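Local coordinates for protein putative conjugative transposon recombinase (Clostridium difficile, PDB 3G13) that probably binds DNA and exchanges its strands as a serine recombinase, this chain being its N-terminal resolvase-type domain, at residues V29-D34 against Y109-K114; R66-C71 against V98-E103; R89-T94 against S130-Q135; I115-L118 against L124-V127; D34-N39 against M78-S83. All coordinates share one frame; numbering follows the deposited sequence.

Interaction 1 of 5, residues V29-D34 against Y109-K114; sequences VQYYTD and YFEDEK
Y32 and E111 approach each other from opposite directions where helix 25-37 faces the C-terminal end of strand 107-110. Along 109-114, Y109 and F110 finish the strand, which pairs with strand 78-81. E111 follows, its side chain extended beyond CG and directed at the helix. Its OE1 accepts a hydrogen bond from Y32 OH at 2.5 Å, a very short separation. OE1 lies at the edge of the Y32 ring, near its plane, while the carboxylate plane is turned 89° to that ring. The fold here is the mixed-sheet resolvase domain: helix 25-37 lies on one side of the sheet, and E111 reaches it from just past strand 107-110, an inner strand, its side chain also touching F80. The other oxygen, E111 OE2, accepts from a water at 2.7 Å, and that water lies 2.6 Å from Y31 OH. Both carboxylate oxygens are thereby tied to neighbouring tyrosines, one directly and one through water. Y31 also braces the bonded phenol, with its CD2 placed 3.8 Å above the Y32 ring plane, over the ring centre. Next, D112 makes a salt bridge with K82, and E113 OE2 hydrogen-bonds S131 of the second subunit.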
# COMPACT_ATOMS: atom_id res chain seq x y z
N VAL A 29 8.60 -27.74 3.05
CA VAL A 29 8.19 -28.79 2.15
C VAL A 29 7.14 -29.71 2.80
O VAL A 29 6.09 -30.01 2.18
CB VAL A 29 9.40 -29.58 1.57
CG1 VAL A 29 8.93 -30.84 0.81
CG2 VAL A 29 10.20 -28.66 0.59
N GLN A 30 7.39 -30.17 4.03
CA GLN A 30 6.39 -31.03 4.67
C GLN A 30 5.07 -30.29 4.97
O GLN A 30 4.01 -30.85 4.77
CB GLN A 30 6.91 -31.66 5.98
CG GLN A 30 8.15 -32.53 5.81
CD GLN A 30 8.44 -33.30 7.08
OE1 GLN A 30 7.52 -33.59 7.86
NE2 GLN A 30 9.69 -33.63 7.30
N TYR A 31 5.17 -29.05 5.45
CA TYR A 31 3.98 -28.28 5.78
C TYR A 31 3.06 -28.17 4.55
O TYR A 31 1.88 -28.53 4.63
CB TYR A 31 4.32 -26.88 6.32
CG TYR A 31 3.06 -26.05 6.43
CD1 TYR A 31 2.17 -26.27 7.48
CD2 TYR A 31 2.74 -25.10 5.46
CE1 TYR A 31 0.97 -25.54 7.55
CE2 TYR A 31 1.56 -24.38 5.54
CZ TYR A 31 0.69 -24.59 6.58
OH TYR A 31 -0.49 -23.86 6.66
N TYR A 32 3.60 -27.66 3.44
CA TYR A 32 2.78 -27.45 2.24
C TYR A 32 2.30 -28.73 1.59
O TYR A 32 1.20 -28.77 1.09
CB TYR A 32 3.50 -26.58 1.21
CG TYR A 32 3.55 -25.13 1.63
CD1 TYR A 32 2.39 -24.35 1.66
CD2 TYR A 32 4.78 -24.53 2.00
CE1 TYR A 32 2.44 -22.98 2.04
CE2 TYR A 32 4.85 -23.20 2.38
CZ TYR A 32 3.68 -22.42 2.40
OH TYR A 32 3.78 -21.09 2.77
N THR A 33 3.12 -29.78 1.63
CA THR A 33 2.71 -31.05 1.02
C THR A 33 1.49 -31.60 1.76
O THR A 33 0.53 -31.99 1.14
CB THR A 33 3.86 -32.10 1.00
OG1 THR A 33 4.97 -31.54 0.30
CG2 THR A 33 3.42 -33.36 0.28
N ASP A 34 1.56 -31.60 3.08
CA ASP A 34 0.49 -32.06 3.92
C ASP A 34 -0.74 -31.13 3.81
O ASP A 34 -1.86 -31.61 3.68
CB ASP A 34 1.00 -32.15 5.35
CG ASP A 34 -0.11 -32.42 6.37
OD1 ASP A 34 -0.57 -33.59 6.48
OD2 ASP A 34 -0.49 -31.44 7.05
N TYR A 109 -2.38 -16.81 -2.94
CA TYR A 109 -2.96 -16.74 -1.62
C TYR A 109 -1.86 -16.38 -0.61
O TYR A 109 -0.99 -17.21 -0.33
CB TYR A 109 -3.73 -18.03 -1.19
CG TYR A 109 -4.55 -17.72 0.06
CD1 TYR A 109 -5.85 -17.28 -0.05
CD2 TYR A 109 -4.00 -17.83 1.34
CE1 TYR A 109 -6.59 -16.93 1.05
CE2 TYR A 109 -4.73 -17.47 2.48
CZ TYR A 109 -6.02 -17.03 2.32
OH TYR A 109 -6.78 -16.67 3.41
N PHE A 110 -1.94 -15.15 -0.08
CA PHE A 110 -1.05 -14.64 0.95
C PHE A 110 -1.59 -15.11 2.29
O PHE A 110 -2.64 -14.65 2.73
CB PHE A 110 -1.02 -13.09 0.87
CG PHE A 110 -0.35 -12.57 -0.36
CD1 PHE A 110 1.02 -12.82 -0.60
CD2 PHE A 110 -1.07 -11.85 -1.31
CE1 PHE A 110 1.63 -12.34 -1.75
CE2 PHE A 110 -0.45 -11.35 -2.44
CZ PHE A 110 0.89 -11.58 -2.67
N GLU A 111 -0.89 -16.05 2.92
CA GLU A 111 -1.41 -16.72 4.09
C GLU A 111 -1.53 -15.78 5.31
O GLU A 111 -2.57 -15.79 5.98
CB GLU A 111 -0.58 -17.98 4.44
CG GLU A 111 -0.40 -18.95 3.26
CD GLU A 111 0.84 -19.80 3.40
OE1 GLU A 111 1.60 -19.93 2.43
OE2 GLU A 111 1.07 -20.33 4.50
N ASP A 112 -0.50 -15.00 5.60
CA ASP A 112 -0.52 -14.13 6.81
C ASP A 112 -1.60 -13.04 6.71
O ASP A 112 -2.36 -12.80 7.66
CB ASP A 112 0.85 -13.46 7.02
CG ASP A 112 1.93 -14.42 7.62
OD1 ASP A 112 1.62 -15.58 7.99
OD2 ASP A 112 3.10 -13.98 7.67
N GLU A 113 -1.65 -12.41 5.54
CA GLU A 113 -2.58 -11.31 5.24
C GLU A 113 -4.00 -11.82 4.97
O GLU A 113 -4.94 -11.06 5.10
CB GLU A 113 -2.09 -10.55 4.01
CG GLU A 113 -0.78 -9.79 4.19
CD GLU A 113 0.44 -10.67 3.93
OE1 GLU A 113 0.28 -11.91 3.77
OE2 GLU A 113 1.56 -10.11 3.88
N LYS A 114 -4.13 -13.12 4.64
CA LYS A 114 -5.39 -13.80 4.28
C LYS A 114 -6.08 -13.18 3.04
O LYS A 114 -7.23 -12.76 3.09
CB LYS A 114 -6.34 -13.92 5.48
CG LYS A 114 -5.77 -14.82 6.57
CD LYS A 114 -6.58 -14.83 7.84
CE LYS A 114 -5.87 -15.68 8.91
NZ LYS A 114 -6.66 -15.74 10.20
O HOH W 1 -0.31 -21.23 6.69

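Interaction 2 of 5, residues R66-C71 against V98-E103; sequences RMINDC and VRMLKE
Next to L101, which touches both I68 and C71 of the other helix, K102 N donates to V98 O at 2.8 Å, the shortest polar bond within the two segments. Such backbone bonds belong to each helix separately; between the helices the contact is made by side-chain carbon, sulfur and selenium. The short axes run 11.0 Å apart at 24°, nearly parallel, as suits two helices that follow parallel strands and pack on one face of the sheet. The selenomethionine M100 stays extended to its selenium and bends only at the end (chi3 -54°), and SE lies 3.8 Å from I68 CG2. The second branch of I68 works separately: CG1 stands anti to the carbonyl carbon (chi1 -62°), and its CD1 meets L101 CD1 at 3.9 Å. I68 crosses both M100 and L101 at about a right angle, so different branches of one side chain engage two residues of the opposing helix. L101 CD1 is also 4.0 Å from C71 CB, touching I68 and C71 in directions roughly at a right angle. On the sheet side V108 of strand 107-110 touches L101, and I106 of the preceding loop touches C71. With apolar contacts of 3.8 to 4.0 Å, the helices are joined by dispersion and close fit, without the directional demands of polar bonds.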
# COMPACT_ATOMS: atom_id res chain seq x y z
N ARG A 66 11.45 -19.88 -11.87
CA ARG A 66 10.98 -21.18 -12.40
C ARG A 66 9.46 -21.27 -12.18
O ARG A 66 8.73 -21.63 -13.08
CB ARG A 66 11.73 -22.34 -11.74
CG ARG A 66 11.33 -23.75 -12.21
CD ARG A 66 12.15 -24.82 -11.51
NE ARG A 66 11.90 -24.95 -10.06
CZ ARG A 66 11.05 -25.80 -9.50
NH1 ARG A 66 10.30 -26.63 -10.24
NH2 ARG A 66 10.93 -25.83 -8.18
N MSE A 67 9.00 -20.87 -10.99
CA MSE A 67 7.58 -20.81 -10.73
C MSE A 67 6.78 -19.92 -11.69
O MSE A 67 5.73 -20.33 -12.21
CB MSE A 67 7.33 -20.37 -9.31
CG MSE A 67 6.00 -20.88 -8.82
SE MSE A 67 5.59 -19.98 -7.18
CE MSE A 67 4.82 -18.57 -8.43
N ILE A 68 7.28 -18.70 -11.90
CA ILE A 68 6.66 -17.82 -12.89
C ILE A 68 6.58 -18.48 -14.27
O ILE A 68 5.54 -18.42 -14.90
CB ILE A 68 7.35 -16.45 -12.99
CG1 ILE A 68 7.26 -15.70 -11.64
CG2 ILE A 68 6.74 -15.64 -14.10
CD1 ILE A 68 5.78 -15.41 -11.12
N ASN A 69 7.66 -19.11 -14.74
CA ASN A 69 7.61 -19.82 -16.06
C ASN A 69 6.59 -20.97 -16.08
O ASN A 69 5.92 -21.19 -17.08
CB ASN A 69 8.99 -20.39 -16.48
CG ASN A 69 10.09 -19.32 -16.57
OD1 ASN A 69 11.27 -19.61 -16.29
ND2 ASN A 69 9.73 -18.10 -16.98
N ASP A 70 6.48 -21.71 -14.99
CA ASP A 70 5.47 -22.78 -14.89
C ASP A 70 4.05 -22.22 -14.89
O ASP A 70 3.13 -22.85 -15.42
CB ASP A 70 5.71 -23.65 -13.66
CG ASP A 70 7.00 -24.46 -13.78
OD1 ASP A 70 7.57 -24.52 -14.89
OD2 ASP A 70 7.46 -25.03 -12.76
N CYS A 71 3.89 -21.04 -14.27
CA CYS A 71 2.61 -20.30 -14.34
C CYS A 71 2.30 -19.90 -15.78
O CYS A 71 1.17 -20.08 -16.22
CB CYS A 71 2.60 -19.06 -13.42
SG CYS A 71 2.48 -19.40 -11.64
N VAL A 98 1.91 -10.16 -9.24
CA VAL A 98 0.50 -10.44 -8.93
C VAL A 98 -0.37 -10.21 -10.20
O VAL A 98 -1.17 -11.06 -10.56
CB VAL A 98 -0.02 -9.65 -7.74
CG1 VAL A 98 -1.58 -9.77 -7.67
CG2 VAL A 98 0.66 -10.15 -6.44
N ARG A 99 -0.17 -9.08 -10.88
CA ARG A 99 -0.91 -8.76 -12.11
C ARG A 99 -0.66 -9.77 -13.23
O ARG A 99 -1.60 -10.15 -13.94
CB ARG A 99 -0.54 -7.36 -12.60
CG ARG A 99 -1.12 -6.24 -11.74
CD ARG A 99 -0.54 -4.91 -12.16
NE ARG A 99 -1.32 -3.79 -11.66
CZ ARG A 99 -0.85 -2.56 -11.44
NH1 ARG A 99 0.41 -2.24 -11.68
NH2 ARG A 99 -1.68 -1.62 -10.99
N MSE A 100 0.59 -10.20 -13.39
CA MSE A 100 0.93 -11.17 -14.45
C MSE A 100 0.20 -12.50 -14.22
O MSE A 100 -0.30 -13.13 -15.16
CB MSE A 100 2.45 -11.41 -14.45
CG MSE A 100 3.00 -12.28 -15.55
SE MSE A 100 4.94 -12.53 -15.24
CE MSE A 100 5.54 -10.69 -15.12
N LEU A 101 0.17 -12.94 -12.97
CA LEU A 101 -0.62 -14.13 -12.61
C LEU A 101 -2.13 -13.85 -12.83
O LEU A 101 -2.82 -14.64 -13.45
CB LEU A 101 -0.28 -14.56 -11.15
CG LEU A 101 0.87 -15.60 -11.02
CD1 LEU A 101 2.02 -15.32 -11.99
CD2 LEU A 101 1.43 -15.75 -9.63
N LYS A 102 -2.62 -12.71 -12.35
CA LYS A 102 -4.05 -12.39 -12.41
C LYS A 102 -4.61 -12.39 -13.86
O LYS A 102 -5.71 -12.85 -14.10
CB LYS A 102 -4.32 -11.04 -11.70
CG LYS A 102 -5.79 -10.62 -11.63
CD LYS A 102 -6.00 -9.51 -10.59
CE LYS A 102 -7.50 -9.15 -10.39
NZ LYS A 102 -7.82 -8.90 -8.91
N GLU A 103 -3.83 -11.87 -14.81
CA GLU A 103 -4.24 -11.80 -16.21
C GLU A 103 -4.45 -13.20 -16.79
O GLU A 103 -5.17 -13.37 -17.81
CB GLU A 103 -3.19 -11.03 -17.04
CG GLU A 103 -3.15 -9.54 -16.69
CD GLU A 103 -1.89 -8.81 -17.21
OE1 GLU A 103 -1.67 -7.63 -16.77
OE2 GLU A 103 -1.14 -9.40 -18.04

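Interaction 3 of 5, residues R89-T94 against S130-Q135; sequences RNTLDT and SSVAQQ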
# COMPACT_ATOMS: atom_id res chain seq x y z
N ARG A 89 10.30 -8.54 -3.44
CA ARG A 89 11.28 -7.73 -2.74
C ARG A 89 10.81 -6.31 -2.50
O ARG A 89 11.28 -5.63 -1.57
CB ARG A 89 12.57 -7.73 -3.56
CG ARG A 89 13.33 -9.04 -3.38
CD ARG A 89 14.23 -9.35 -4.58
NE ARG A 89 15.22 -10.35 -4.22
CZ ARG A 89 16.17 -10.80 -5.04
NH1 ARG A 89 16.25 -10.36 -6.29
NH2 ARG A 89 17.02 -11.72 -4.60
N ASN A 90 9.89 -5.86 -3.34
CA ASN A 90 9.39 -4.48 -3.24
C ASN A 90 7.98 -4.37 -3.79
O ASN A 90 7.47 -5.32 -4.38
CB ASN A 90 10.34 -3.51 -3.97
CG ASN A 90 10.56 -3.89 -5.41
OD1 ASN A 90 9.62 -4.16 -6.14
ND2 ASN A 90 11.83 -3.89 -5.85
N THR A 91 7.40 -3.18 -3.66
CA THR A 91 6.04 -2.91 -4.11
C THR A 91 5.86 -3.10 -5.62
O THR A 91 4.91 -3.75 -6.05
CB THR A 91 5.58 -1.51 -3.66
OG1 THR A 91 5.60 -1.50 -2.23
CG2 THR A 91 4.16 -1.23 -4.13
N LEU A 92 6.78 -2.53 -6.41
CA LEU A 92 6.72 -2.63 -7.86
C LEU A 92 6.74 -4.08 -8.39
O LEU A 92 6.01 -4.42 -9.32
CB LEU A 92 7.84 -1.80 -8.50
CG LEU A 92 7.52 -0.30 -8.56
CD1 LEU A 92 8.73 0.45 -9.09
CD2 LEU A 92 6.32 -0.05 -9.46
N ASP A 93 7.58 -4.92 -7.80
CA ASP A 93 7.64 -6.34 -8.20
C ASP A 93 6.40 -7.08 -7.73
O ASP A 93 5.91 -7.96 -8.45
CB ASP A 93 8.89 -7.04 -7.64
CG ASP A 93 10.17 -6.65 -8.37
OD1 ASP A 93 10.06 -6.07 -9.47
OD2 ASP A 93 11.27 -6.91 -7.83
N THR A 94 5.89 -6.75 -6.54
CA THR A 94 4.65 -7.37 -6.03
C THR A 94 3.51 -7.14 -7.03
O THR A 94 2.78 -8.08 -7.39
CB THR A 94 4.22 -6.84 -4.61
OG1 THR A 94 5.31 -6.96 -3.67
CG2 THR A 94 3.04 -7.63 -4.09
N SER A 130 -0.67 0.11 -5.95
CA SER A 130 -0.43 1.08 -7.02
C SER A 130 -0.20 2.49 -6.45
O SER A 130 0.67 3.21 -6.95
CB SER A 130 -1.58 1.13 -8.03
OG SER A 130 -1.86 -0.15 -8.56
N SER A 131 -0.97 2.87 -5.42
CA SER A 131 -0.85 4.19 -4.79
C SER A 131 0.45 4.28 -4.01
O SER A 131 1.14 5.28 -4.07
CB SER A 131 -2.04 4.51 -3.89
OG SER A 131 -3.11 4.98 -4.70
N VAL A 132 0.76 3.21 -3.28
CA VAL A 132 2.03 3.09 -2.57
C VAL A 132 3.23 3.20 -3.52
O VAL A 132 4.14 3.97 -3.26
CB VAL A 132 2.08 1.79 -1.74
CG1 VAL A 132 3.46 1.57 -1.19
CG2 VAL A 132 1.07 1.85 -0.57
N ALA A 133 3.22 2.45 -4.62
CA ALA A 133 4.30 2.46 -5.61
C ALA A 133 4.50 3.83 -6.30
O ALA A 133 5.63 4.23 -6.58
CB ALA A 133 4.11 1.38 -6.65
N GLN A 134 3.40 4.54 -6.59
CA GLN A 134 3.49 5.88 -7.19
C GLN A 134 4.21 6.84 -6.24
O GLN A 134 5.08 7.60 -6.65
CB GLN A 134 2.11 6.43 -7.55
CG GLN A 134 2.12 7.83 -8.22
CD GLN A 134 2.88 7.86 -9.56
OE1 GLN A 134 2.94 6.86 -10.27
NE2 GLN A 134 3.45 9.02 -9.90
N GLN A 135 3.84 6.79 -4.98
CA GLN A 135 4.47 7.62 -3.94
C GLN A 135 5.97 7.25 -3.74
O GLN A 135 6.80 8.14 -3.56
CB GLN A 135 3.71 7.47 -2.64
CG GLN A 135 4.25 8.27 -1.49
CD GLN A 135 3.32 8.26 -0.30
OE1 GLN A 135 3.14 7.23 0.36
NE2 GLN A 135 2.76 9.44 0.02
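T91 and A133 bring two helices close together, with their CA atoms 5.8 Å apart. This is where the first turn of helix 91-102 rests against helix 120-150, the long helix that in serine recombinases typically leaves the catalytic domain and takes part in dimer formation. The orientation of T91 decides what meets what. With chi1 at -62°, CG2 is anti to the backbone N and OG1 is anti to the carbonyl carbon. CG2 therefore drops onto A133 CB at 3.6 Å, and the small methyl of the alanine permits this near approach. OG1 faces another way: it hydrogen-bonds E136 on the same long helix and also passes 3.9 Å from V132 CG1. The T91 and V132 side chains cross at about a right angle, the valine presenting one branch across the threonine. L92 leans in from beside T91, and its CD2 touches A133 CB at 3.9 Å. A133 CB is thus met by methyls of two consecutive residues.

The second subunit also packs here, since its V132 packs on T91 and its L129 packs on V132; the contact therefore belongs to the dimer interface as well as to the chain core. At the helix start, N90 acts as N-cap: its OD1 accepts from D93 N at 2.7 Å with an N-H...O angle of 162°, the donor lying almost in line with CG-OD1.

Interaction 4 of 5, residues I115-L118 against L124-V127; sequences INTL and LLLV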
# COMPACT_ATOMS: atom_id res chain seq x y z
N ILE A 115 -5.32 -13.08 1.95
CA ILE A 115 -5.83 -12.42 0.73
C ILE A 115 -5.60 -13.34 -0.44
O ILE A 115 -4.46 -13.80 -0.65
CB ILE A 115 -5.13 -11.04 0.42
CG1 ILE A 115 -5.31 -10.04 1.59
CG2 ILE A 115 -5.68 -10.46 -0.88
CD1 ILE A 115 -4.46 -8.70 1.47
N ASN A 116 -6.68 -13.64 -1.17
CA ASN A 116 -6.62 -14.31 -2.47
C ASN A 116 -6.69 -13.19 -3.48
O ASN A 116 -7.63 -12.38 -3.45
CB ASN A 116 -7.80 -15.28 -2.66
CG ASN A 116 -7.84 -15.92 -4.06
OD1 ASN A 116 -7.82 -15.23 -5.09
ND2 ASN A 116 -7.97 -17.26 -4.11
N THR A 117 -5.71 -13.13 -4.37
CA THR A 117 -5.54 -11.93 -5.23
C THR A 117 -6.65 -11.80 -6.30
O THR A 117 -6.78 -10.74 -6.92
CB THR A 117 -4.17 -11.96 -5.94
OG1 THR A 117 -4.03 -13.22 -6.65
CG2 THR A 117 -3.04 -11.77 -4.92
N LEU A 118 -7.48 -12.83 -6.47
CA LEU A 118 -8.57 -12.76 -7.47
C LEU A 118 -9.90 -12.23 -6.91
O LEU A 118 -10.84 -12.02 -7.68
CB LEU A 118 -8.76 -14.12 -8.18
CG LEU A 118 -7.54 -14.69 -8.90
CD1 LEU A 118 -7.94 -15.96 -9.67
CD2 LEU A 118 -6.88 -13.67 -9.85
N LEU A 124 -8.60 -4.57 -4.24
CA LEU A 124 -8.21 -3.49 -3.34
C LEU A 124 -6.70 -3.54 -3.00
O LEU A 124 -6.08 -2.52 -2.85
CB LEU A 124 -9.06 -3.48 -2.08
CG LEU A 124 -9.10 -2.17 -1.27
CD1 LEU A 124 -9.64 -0.99 -2.16
CD2 LEU A 124 -9.93 -2.37 0.01
N LEU A 125 -6.14 -4.75 -2.84
CA LEU A 125 -4.69 -4.90 -2.62
C LEU A 125 -3.93 -4.18 -3.71
O LEU A 125 -3.05 -3.35 -3.42
CB LEU A 125 -4.31 -6.40 -2.54
CG LEU A 125 -2.81 -6.74 -2.67
CD1 LEU A 125 -2.13 -6.31 -1.40
CD2 LEU A 125 -2.66 -8.27 -2.88
N LEU A 126 -4.33 -4.43 -4.96
CA LEU A 126 -3.65 -3.88 -6.13
C LEU A 126 -3.81 -2.36 -6.25
O LEU A 126 -2.86 -1.66 -6.65
CB LEU A 126 -4.13 -4.59 -7.39
CG LEU A 126 -3.70 -6.07 -7.51
CD1 LEU A 126 -4.35 -6.61 -8.77
CD2 LEU A 126 -2.14 -6.22 -7.58
N VAL A 127 -5.00 -1.86 -5.89
CA VAL A 127 -5.25 -0.42 -5.84
C VAL A 127 -4.31 0.24 -4.83
O VAL A 127 -3.68 1.27 -5.13
CB VAL A 127 -6.77 -0.09 -5.51
CG1 VAL A 127 -6.92 1.33 -4.99
CG2 VAL A 127 -7.65 -0.24 -6.74
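With chi1 at 54°, T117 turns CG2 to the position anti to its carbonyl carbon, while L125 swings CG anti to its backbone N (chi1 165°); the two side chains then meet methyl to methyl. T117 CG2 and L125 CD2 are 4.1 Å apart, and the side chains cross obliquely. The same leucine methyl also lies 4.2 Å from I115 CG2, so L125 CD2 is approached by branches from two residues of 115-118 that lie on either side of N116. The threonine rotamer separates its two roles: CG2 serves the apolar contact, while OG1 hydrogen-bonds V108 N of the neighbouring strand. The intervening N116 forms an Asx turn, OD1 accepting from L118 N at 2.8 Å in the carbonyl plane, with an N-H...O angle of 158°. This turn leads out of edge strand 115-116 towards helix 120-150, which folds back against the segment it follows. V128 of the second subunit packs on both I115 and L125, placing the contact beside the dimer interface. Since all three touching residues are buried and meet through methyl groups, the chemistry implies hydrophobic anchoring of the long helix to the sheet edge.

Interaction 5 of 5, residues D34-N39 against M78-S83; sequences DMIKKN and MVFTKS. Unlike the reference sequence in segment 78-83: F80 (reference Ile).
The selenomethionine M35 lays its CE over one face of the F80 ring, and this is the tight part of the contact. That methyl stands 3.7 Å from the ring centroid and only 8° off the ring normal, a CH-pi contact made almost straight down onto the face. The distances to individual ring atoms confirm the centring: M35 CE is 3.8 Å from F80 CD1 and 4.1 Å from F80 CE2. The selenium follows obliquely, with SE 4.5 Å from the centroid and 27° off the normal, giving a Met-aromatic contact in which the terminal methyl, rather than the heavier atom, makes the closer approach. M35 leaves the helix with CG anti to the backbone N (chi1 -169°), then bends at the next two torsions and so comes down over the ring. F80 points the other way, from the strand towards the helix, at a position where the reference sequence has isoleucine.

I36 is looser: its CG1 comes no nearer than 4.4 Å to F80 CE1 and approaches the ring obliquely. Farther round the helix, D34, K37 and K38 are exposed and take no part in the contact with 78-83, so the grip rests on two consecutive residues. K38 N bonds M35 O at 3.1 Å.

In the fold, helix 25-37 lies over this face of the sheet: V8 of strand 6-14 touches both I36 and F80, and strand 42-51 contributes W42 against M35 and L44 against I36.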
# COMPACT_ATOMS: atom_id res chain seq x y z
N ASP A 34 1.56 -31.60 3.08
CA ASP A 34 0.49 -32.06 3.92
C ASP A 34 -0.74 -31.13 3.81
O ASP A 34 -1.86 -31.61 3.68
CB ASP A 34 1.00 -32.15 5.35
CG ASP A 34 -0.11 -32.42 6.37
OD1 ASP A 34 -0.57 -33.59 6.48
OD2 ASP A 34 -0.49 -31.44 7.05
N MSE A 35 -0.52 -29.82 3.87
CA MSE A 35 -1.64 -28.88 3.81
C MSE A 35 -2.39 -29.01 2.49
O MSE A 35 -3.62 -29.06 2.47
CB MSE A 35 -1.19 -27.44 4.07
CG MSE A 35 -2.34 -26.46 4.27
SE MSE A 35 -2.92 -25.68 2.51
CE MSE A 35 -1.32 -24.50 2.33
N ILE A 36 -1.67 -29.07 1.38
CA ILE A 36 -2.36 -29.14 0.08
C ILE A 36 -3.11 -30.49 -0.10
O ILE A 36 -4.18 -30.54 -0.73
CB ILE A 36 -1.39 -28.81 -1.07
CG1 ILE A 36 -1.01 -27.31 -1.01
CG2 ILE A 36 -1.93 -29.24 -2.45
CD1 ILE A 36 0.27 -27.00 -1.75
N LYS A 37 -2.54 -31.56 0.45
CA LYS A 37 -3.18 -32.89 0.49
C LYS A 37 -4.45 -32.97 1.31
O LYS A 37 -5.23 -33.89 1.11
CB LYS A 37 -2.22 -33.97 0.99
CG LYS A 37 -1.71 -34.90 -0.08
CD LYS A 37 -0.63 -34.19 -0.89
CE LYS A 37 0.52 -35.15 -1.14
NZ LYS A 37 1.10 -34.90 -2.50
N LYS A 38 -4.69 -32.00 2.19
CA LYS A 38 -5.96 -31.89 2.93
C LYS A 38 -7.21 -31.76 2.04
O LYS A 38 -8.32 -32.13 2.47
CB LYS A 38 -5.94 -30.72 3.95
CG LYS A 38 -5.00 -30.95 5.11
CD LYS A 38 -4.90 -29.74 6.06
CE LYS A 38 -4.25 -30.19 7.38
NZ LYS A 38 -4.37 -29.16 8.45
N ASN A 39 -7.03 -31.23 0.84
CA ASN A 39 -8.13 -30.93 -0.05
C ASN A 39 -8.06 -31.79 -1.29
O ASN A 39 -7.19 -31.61 -2.13
CB ASN A 39 -8.06 -29.45 -0.46
CG ASN A 39 -9.31 -28.98 -1.17
OD1 ASN A 39 -9.99 -29.74 -1.86
ND2 ASN A 39 -9.64 -27.69 -1.00
N MSE A 78 -3.16 -21.75 -8.56
CA MSE A 78 -3.07 -21.00 -7.33
C MSE A 78 -1.72 -21.26 -6.63
O MSE A 78 -1.28 -22.41 -6.49
CB MSE A 78 -4.28 -21.28 -6.39
CG MSE A 78 -4.27 -20.42 -5.12
SE MSE A 78 -5.91 -20.48 -4.05
CE MSE A 78 -6.33 -18.60 -4.17
N VAL A 79 -1.09 -20.17 -6.23
CA VAL A 79 0.16 -20.21 -5.44
C VAL A 79 -0.02 -19.73 -4.02
O VAL A 79 -0.43 -18.60 -3.79
CB VAL A 79 1.24 -19.27 -6.07
CG1 VAL A 79 2.60 -19.46 -5.34
CG2 VAL A 79 1.40 -19.57 -7.54
N PHE A 80 0.34 -20.58 -3.05
CA PHE A 80 0.41 -20.17 -1.66
C PHE A 80 1.75 -19.50 -1.39
O PHE A 80 2.80 -19.95 -1.88
CB PHE A 80 0.25 -21.36 -0.70
CG PHE A 80 -1.17 -21.80 -0.50
CD1 PHE A 80 -1.64 -22.96 -1.12
CD2 PHE A 80 -2.06 -21.04 0.28
CE1 PHE A 80 -2.98 -23.39 -0.93
CE2 PHE A 80 -3.40 -21.45 0.46
CZ PHE A 80 -3.87 -22.63 -0.15
N THR A 81 1.72 -18.45 -0.58
CA THR A 81 2.96 -17.93 -0.03
C THR A 81 2.68 -17.27 1.32
O THR A 81 1.59 -16.75 1.54
CB THR A 81 3.71 -17.02 -1.07
OG1 THR A 81 5.06 -16.88 -0.65
CG2 THR A 81 3.06 -15.64 -1.22
N LYS A 82 3.66 -17.29 2.23
CA LYS A 82 3.35 -16.97 3.61
C LYS A 82 2.97 -15.50 3.77
O LYS A 82 2.06 -15.17 4.52
CB LYS A 82 4.51 -17.35 4.55
CG LYS A 82 4.26 -16.95 6.04
CD LYS A 82 5.16 -17.68 7.07
CE LYS A 82 4.99 -17.11 8.49
NZ LYS A 82 3.57 -17.30 8.99
N SER A 83 3.63 -14.62 3.01
CA SER A 83 3.46 -13.18 3.23
C SER A 83 3.85 -12.45 1.96
O SER A 83 4.61 -12.96 1.13
CB SER A 83 4.36 -12.70 4.39
OG SER A 83 5.71 -12.78 3.99

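In the fold
Interactions 1 and 5 share helix 25-37 and D34, with centres only 4 Å apart, and tie that helix to one face of the sheet around strands 78-81 and 107-110. Interaction 2, about 16 Å from interaction 5 between centres, lies across the sheet, where M67 and C71 reach V79. The same helix 91-102 serves interaction 3 at its start and interaction 2 at its end, and helix 120-150 joins 3 to interaction 4, about 13 Å between centres. Along the chain, interaction 5 is nested within the loop closed by 1, and 4 within that of 3. Interactions 1 and 3 lie on opposite sides of the chain's centre, about 24 Å between centres; the contacts span from helix 25-37 to helix 120-150 at the dimer interface.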